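Alpha-L-rhamnosidase (Klebsiella oxytoca, PDB 4XHC) probably hydrolyses terminal alpha-L-rhamnose residues from glycosides as a family GH78 glycosidase, and binds rhamnose in its catalytic domain. Local coordinates at residues D258-L271 / V311-T324. Residues are numbered along the deposited sequence; the frame is centred on the assembly and turned at random.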
loop_
_atom_site.group_PDB
_atom_site.type_symbol
_atom_site.label_atom_id
_atom_site.label_comp_id
_atom_site.label_asym_id
_atom_site.label_seq_id
_atom_site.Cartn_x
_atom_site.Cartn_y
_atom_site.Cartn_z
ATOM N N ASP A 258 5.253 -36.763 13.315
ATOM C CA ASP A 258 5.862 -38.010 13.738
ATOM C C ASP A 258 6.122 -39.030 12.628
ATOM O O ASP A 258 7.138 -39.704 12.632
ATOM C CB ASP A 258 4.957 -38.666 14.777
ATOM C CG ASP A 258 5.705 -39.109 15.987
ATOM O OD1 ASP A 258 6.487 -38.278 16.506
ATOM O OD2 ASP A 258 5.500 -40.269 16.412
ATOM N N VAL A 259 5.187 -39.138 11.694
ATOM C CA VAL A 259 5.240 -40.139 10.622
ATOM C C VAL A 259 5.501 -39.532 9.238
ATOM O O VAL A 259 5.474 -40.242 8.239
ATOM C CB VAL A 259 3.925 -40.961 10.552
ATOM C CG1 VAL A 259 3.718 -41.740 11.840
ATOM C CG2 VAL A 259 2.719 -40.065 10.266
ATOM N N THR A 260 5.737 -38.227 9.176
ATOM C CA THR A 260 6.097 -37.563 7.927
ATOM C C THR A 260 7.511 -36.991 8.051
ATOM O O THR A 260 8.476 -37.691 7.747
ATOM C CB THR A 260 5.081 -36.464 7.534
ATOM O OG1 THR A 260 4.953 -35.510 8.597
ATOM C CG2 THR A 260 3.720 -37.074 7.232
ATOM N N PHE A 261 7.636 -35.750 8.524
ATOM C CA PHE A 261 8.914 -35.035 8.484
ATOM C C PHE A 261 9.803 -35.264 9.697
ATOM O O PHE A 261 10.982 -34.928 9.663
ATOM C CB PHE A 261 8.683 -33.541 8.305
ATOM C CG PHE A 261 7.942 -33.192 7.050
ATOM C CD1 PHE A 261 8.603 -33.125 5.836
ATOM C CD2 PHE A 261 6.583 -32.932 7.087
ATOM C CE1 PHE A 261 7.919 -32.807 4.676
ATOM C CE2 PHE A 261 5.894 -32.615 5.934
ATOM C CZ PHE A 261 6.564 -32.549 4.726
ATOM N N ALA A 262 9.245 -35.836 10.757
ATOM C CA ALA A 262 10.011 -36.218 11.958
ATOM C C ALA A 262 10.905 -35.097 12.515
ATOM O O ALA A 262 12.039 -35.341 12.909
ATOM C CB ALA A 262 10.833 -37.482 11.698
ATOM N N ARG A 263 10.381 -33.878 12.546
ATOM C CA ARG A 263 11.077 -32.766 13.164
ATOM C C ARG A 263 10.669 -32.638 14.624
ATOM O O ARG A 263 9.835 -31.801 14.984
ATOM C CB ARG A 263 10.802 -31.480 12.394
ATOM C CG ARG A 263 11.356 -31.530 10.981
ATOM C CD ARG A 263 11.891 -30.182 10.525
ATOM N NE ARG A 263 13.000 -29.713 11.352
ATOM C CZ ARG A 263 13.763 -28.659 11.068
ATOM N NH1 ARG A 263 13.571 -27.936 9.967
ATOM N NH2 ARG A 263 14.735 -28.328 11.896
ATOM N N HIS A 264 11.276 -33.482 15.458
ATOM C CA HIS A 264 10.998 -33.520 16.899
ATOM C C HIS A 264 11.526 -32.286 17.610
ATOM O O HIS A 264 10.941 -31.841 18.588
ATOM C CB HIS A 264 11.579 -34.792 17.537
ATOM C CG HIS A 264 10.977 -36.054 17.001
ATOM N ND1 HIS A 264 11.733 -37.067 16.450
ATOM C CD2 HIS A 264 9.682 -36.448 16.899
ATOM C CE1 HIS A 264 10.935 -38.038 16.043
ATOM N NE2 HIS A 264 9.686 -37.687 16.304
ATOM N N ASP A 265 12.625 -31.735 17.109
ATOM C CA ASP A 265 13.160 -30.477 17.630
ATOM C C ASP A 265 12.108 -29.358 17.636
ATOM O O ASP A 265 12.102 -28.504 18.521
ATOM C CB ASP A 265 14.417 -30.041 16.844
ATOM C CG ASP A 265 14.191 -29.986 15.327
ATOM O OD1 ASP A 265 13.791 -31.010 14.740
ATOM O OD2 ASP A 265 14.426 -28.923 14.716
ATOM N N LEU A 266 11.222 -29.365 16.649
ATOM C CA LEU A 266 10.211 -28.326 16.540
ATOM C C LEU A 266 9.059 -28.532 17.524
ATOM O O LEU A 266 8.476 -27.570 18.013
ATOM C CB LEU A 266 9.694 -28.246 15.097
ATOM C CG LEU A 266 8.789 -27.055 14.778
ATOM C CD1 LEU A 266 9.495 -25.737 15.064
ATOM C CD2 LEU A 266 8.311 -27.119 13.335
ATOM N N VAL A 267 8.727 -29.787 17.809
ATOM C CA VAL A 267 7.716 -30.105 18.834
ATOM C C VAL A 267 8.248 -29.702 20.204
ATOM O O VAL A 267 7.539 -29.146 21.034
ATOM C CB VAL A 267 7.352 -31.610 18.851
ATOM C CG1 VAL A 267 6.326 -31.903 19.935
ATOM C CG2 VAL A 267 6.818 -32.040 17.490
ATOM N N ARG A 268 9.518 -29.990 20.419
ATOM C CA ARG A 268 10.214 -29.614 21.642
ATOM C C ARG A 268 10.243 -28.104 21.834
ATOM O O ARG A 268 9.994 -27.625 22.933
ATOM C CB ARG A 268 11.643 -30.141 21.585
ATOM C CG ARG A 268 12.407 -30.031 22.878
ATOM C CD ARG A 268 13.816 -30.530 22.658
ATOM N NE ARG A 268 14.614 -30.360 23.862
ATOM C CZ ARG A 268 15.917 -30.114 23.873
ATOM N NH1 ARG A 268 16.598 -29.993 22.735
ATOM N NH2 ARG A 268 16.545 -29.981 25.034
ATOM N N ARG A 269 10.548 -27.367 20.761
ATOM C CA ARG A 269 10.558 -25.901 20.798
ATOM C C ARG A 269 9.189 -25.364 21.226
ATOM O O ARG A 269 9.088 -24.452 22.047
ATOM C CB ARG A 269 10.948 -25.327 19.428
ATOM C CG ARG A 269 10.670 -23.832 19.263
ATOM C CD ARG A 269 11.268 -23.276 17.982
ATOM N NE ARG A 269 10.608 -22.043 17.554
ATOM C CZ ARG A 269 10.882 -20.818 18.011
ATOM N NH1 ARG A 269 11.813 -20.607 18.941
ATOM N NH2 ARG A 269 10.211 -19.782 17.528
ATOM N N CYS A 270 8.138 -25.957 20.675
ATOM C CA CYS A 270 6.793 -25.472 20.909
ATOM C C CYS A 270 6.308 -25.845 22.307
ATOM O O CYS A 270 5.585 -25.071 22.929
ATOM C CB CYS A 270 5.852 -25.928 19.781
ATOM S SG CYS A 270 6.244 -25.102 18.186
ATOM N N LEU A 271 6.755 -26.986 22.826
ATOM C CA LEU A 271 6.510 -27.329 24.235
ATOM C C LEU A 271 7.146 -26.324 25.196
ATOM O O LEU A 271 6.512 -25.905 26.161
ATOM C CB LEU A 271 7.016 -28.735 24.569
ATOM C CG LEU A 271 6.073 -29.899 24.256
ATOM C CD1 LEU A 271 6.829 -31.221 24.283
ATOM C CD2 LEU A 271 4.890 -29.931 25.215
ATOM N N VAL A 311 0.457 -33.710 24.747
ATOM C CA VAL A 311 1.560 -33.400 23.835
ATOM C C VAL A 311 2.894 -33.868 24.419
ATOM O O VAL A 311 3.716 -34.434 23.701
ATOM C CB VAL A 311 1.649 -31.896 23.490
ATOM C CG1 VAL A 311 2.855 -31.632 22.597
ATOM C CG2 VAL A 311 0.375 -31.433 22.798
ATOM N N LEU A 312 3.107 -33.617 25.710
ATOM C CA LEU A 312 4.339 -34.045 26.376
ATOM C C LEU A 312 4.454 -35.564 26.385
ATOM O O LEU A 312 5.527 -36.108 26.125
ATOM C CB LEU A 312 4.407 -33.508 27.805
ATOM C CG LEU A 312 5.725 -33.707 28.566
ATOM C CD1 LEU A 312 6.903 -33.090 27.835
ATOM C CD2 LEU A 312 5.630 -33.119 29.966
ATOM N N TYR A 313 3.348 -36.244 26.668
ATOM C CA TYR A 313 3.329 -37.705 26.654
ATOM C C TYR A 313 3.649 -38.270 25.253
ATOM O O TYR A 313 4.515 -39.145 25.128
ATOM C CB TYR A 313 1.990 -38.247 27.191
ATOM C CG TYR A 313 1.832 -39.736 26.989
ATOM C CD1 TYR A 313 2.539 -40.642 27.771
ATOM C CD2 TYR A 313 0.994 -40.240 25.989
ATOM C CE1 TYR A 313 2.413 -42.009 27.572
ATOM C CE2 TYR A 313 0.856 -41.604 25.784
ATOM C CZ TYR A 313 1.568 -42.481 26.577
ATOM O OH TYR A 313 1.445 -43.826 26.364
ATOM N N ASN A 314 2.988 -37.752 24.209
ATOM C CA ASN A 314 3.235 -38.212 22.817
ATOM C C ASN A 314 4.665 -37.920 22.334
ATOM O O ASN A 314 5.233 -38.695 21.552
ATOM C CB ASN A 314 2.243 -37.589 21.818
ATOM C CG ASN A 314 0.790 -37.998 22.064
ATOM O OD1 ASN A 314 0.495 -39.111 22.489
ATOM N ND2 ASN A 314 -0.126 -37.083 21.783
ATOM N N TYR A 315 5.226 -36.799 22.807
ATOM C CA TYR A 315 6.599 -36.388 22.479
ATOM C C TYR A 315 7.628 -37.327 23.099
ATOM O O TYR A 315 8.634 -37.662 22.462
ATOM C CB TYR A 315 6.884 -34.942 22.928
ATOM C CG TYR A 315 8.346 -34.560 22.786
ATOM C CD1 TYR A 315 8.892 -34.255 21.536
ATOM C CD2 TYR A 315 9.193 -34.535 23.894
ATOM C CE1 TYR A 315 10.238 -33.928 21.395
ATOM C CE2 TYR A 315 10.540 -34.207 23.761
ATOM C CZ TYR A 315 11.061 -33.905 22.509
ATOM O OH TYR A 315 12.394 -33.581 22.375
ATOM N N LEU A 316 7.379 -37.746 24.338
ATOM C CA LEU A 316 8.226 -38.734 24.984
ATOM C C LEU A 316 8.199 -40.073 24.233
ATOM O O LEU A 316 9.256 -40.648 23.979
ATOM C CB LEU A 316 7.804 -38.928 26.440
ATOM C CG LEU A 316 8.621 -39.932 27.267
ATOM C CD1 LEU A 316 10.090 -39.529 27.307
ATOM C CD2 LEU A 316 8.047 -40.067 28.671
ATOM N N GLN A 317 7.003 -40.550 23.875
ATOM C CA GLN A 317 6.844 -41.831 23.158
ATOM C C GLN A 317 7.606 -41.863 21.840
ATOM O O GLN A 317 8.252 -42.852 21.511
ATOM C CB GLN A 317 5.363 -42.125 22.856
ATOM C CG GLN A 317 4.461 -42.409 24.060
ATOM C CD GLN A 317 5.087 -43.319 25.101
ATOM O OE1 GLN A 317 5.280 -44.517 24.870
ATOM N NE2 GLN A 317 5.405 -42.750 26.259
ATOM N N SER A 318 7.515 -40.766 21.091
ATOM C CA SER A 318 8.054 -40.682 19.736
ATOM C C SER A 318 9.521 -40.276 19.651
ATOM O O SER A 318 10.259 -40.821 18.842
ATOM C CB SER A 318 7.238 -39.683 18.946
ATOM O OG SER A 318 7.284 -38.412 19.565
ATOM N N ALA A 319 9.926 -39.298 20.457
ATOM C CA ALA A 319 11.305 -38.785 20.448
ATOM C C ALA A 319 12.228 -39.462 21.471
ATOM O O ALA A 319 13.441 -39.443 21.295
ATOM C CB ALA A 319 11.300 -37.283 20.682
ATOM N N GLU A 320 11.654 -40.026 22.537
ATOM C CA GLU A 320 12.410 -40.735 23.589
ATOM C C GLU A 320 13.402 -39.815 24.314
ATOM O O GLU A 320 14.540 -40.197 24.601
ATOM C CB GLU A 320 13.103 -41.976 23.015
ATOM C CG GLU A 320 12.137 -42.938 22.328
ATOM C CD GLU A 320 12.817 -44.125 21.654
ATOM O OE1 GLU A 320 14.066 -44.165 21.579
ATOM O OE2 GLU A 320 12.089 -45.029 21.190
ATOM N N ASP A 321 12.927 -38.610 24.635
ATOM C CA ASP A 321 13.732 -37.556 25.245
ATOM C C ASP A 321 13.305 -37.410 26.710
ATOM O O ASP A 321 12.429 -36.603 27.036
ATOM C CB ASP A 321 13.518 -36.253 24.458
ATOM C CG ASP A 321 14.370 -35.083 24.959
ATOM O OD1 ASP A 321 15.193 -35.256 25.882
ATOM O OD2 ASP A 321 14.204 -33.969 24.413
ATOM N N MET A 322 13.928 -38.198 27.588
ATOM C CA MET A 322 13.591 -38.186 29.016
ATOM C C MET A 322 13.963 -36.867 29.698
ATOM O O MET A 322 13.245 -36.412 30.588
ATOM C CB MET A 322 14.258 -39.360 29.743
ATOM C CG MET A 322 13.575 -40.698 29.502
ATOM S SD MET A 322 12.076 -40.933 30.491
ATOM C CE MET A 322 12.714 -41.821 31.922
ATOM N N ALA A 323 15.062 -36.247 29.269
ATOM C CA ALA A 323 15.512 -34.967 29.838
ATOM C C ALA A 323 14.438 -33.876 29.739
ATOM O O ALA A 323 14.155 -33.195 30.726
ATOM C CB ALA A 323 16.793 -34.502 29.156
ATOM N N THR A 324 13.842 -33.730 28.554
ATOM C CA THR A 324 12.824 -32.714 28.323
ATOM C C THR A 324 11.570 -33.046 29.117
ATOM O O THR A 324 10.965 -32.171 29.742
ATOM C CB THR A 324 12.475 -32.574 26.819
ATOM O OG1 THR A 324 13.589 -32.015 26.112
ATOM C CG2 THR A 324 11.273 -31.662 26.608
#
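The imidazole of His264 carries the methyl of Ala319 over one face, a CH-pi contact with CB 4.2 Å from the ring centroid, while Ala262 O lies over the opposite face, offset toward the rim. The contact joins two roughly antiparallel helices, 264-271 and 311-319 (153° between their directions), of the six-hairpin glycosidase domain, the helical part of this GH78 enzyme that holds rhamnose. At the ring edge, in plane, His264 NE2 donates to Asp258 OD1 (3.3 Å), tying the first turn of helix 264-276 back to the end of helix 247-259. The same Ala319 methyl also rests on a face of the Tyr315 ring, near its rim, and Asp321 OD2 stands in plane at that ring's edge. Tyr315 is a knob in a hole formed by His264, Val267, Arg268 and Leu271. With its CG anti to the backbone N (chi1 172°), the ring reaches along the interface, where Tyr315 CD1 meets Val267 CG1 at 3.8 Å and Leu271 CD1 leans obliquely against CB and CG of the tyrosine. Leu271 CD2 packs on Val311 CG1, whose side chain lies about 12 Å from the bound rhamnose. Val267 is backed by Ala254 and Asn257 of helix 247-259.

Polar contacts gather at the other end, around the turn that leads into helix 322-340. The extended chain of Arg268 lays its aliphatic carbons CB, CG and CD against the phenol end of Tyr315. Beyond them, Arg268 NE donates to Thr324 OG1 (3.0 Å) at a bent 137°. Asp321 OD1, at the N-cap, accepts a weak capping hydrogen bond from Thr324 N. Asp321 OD2 is gripped twice: Tyr315 OH donates to its anti lone pair at 2.8 Å, and Thr324 OG1 donates from above the carboxylate plane at 2.7 Å.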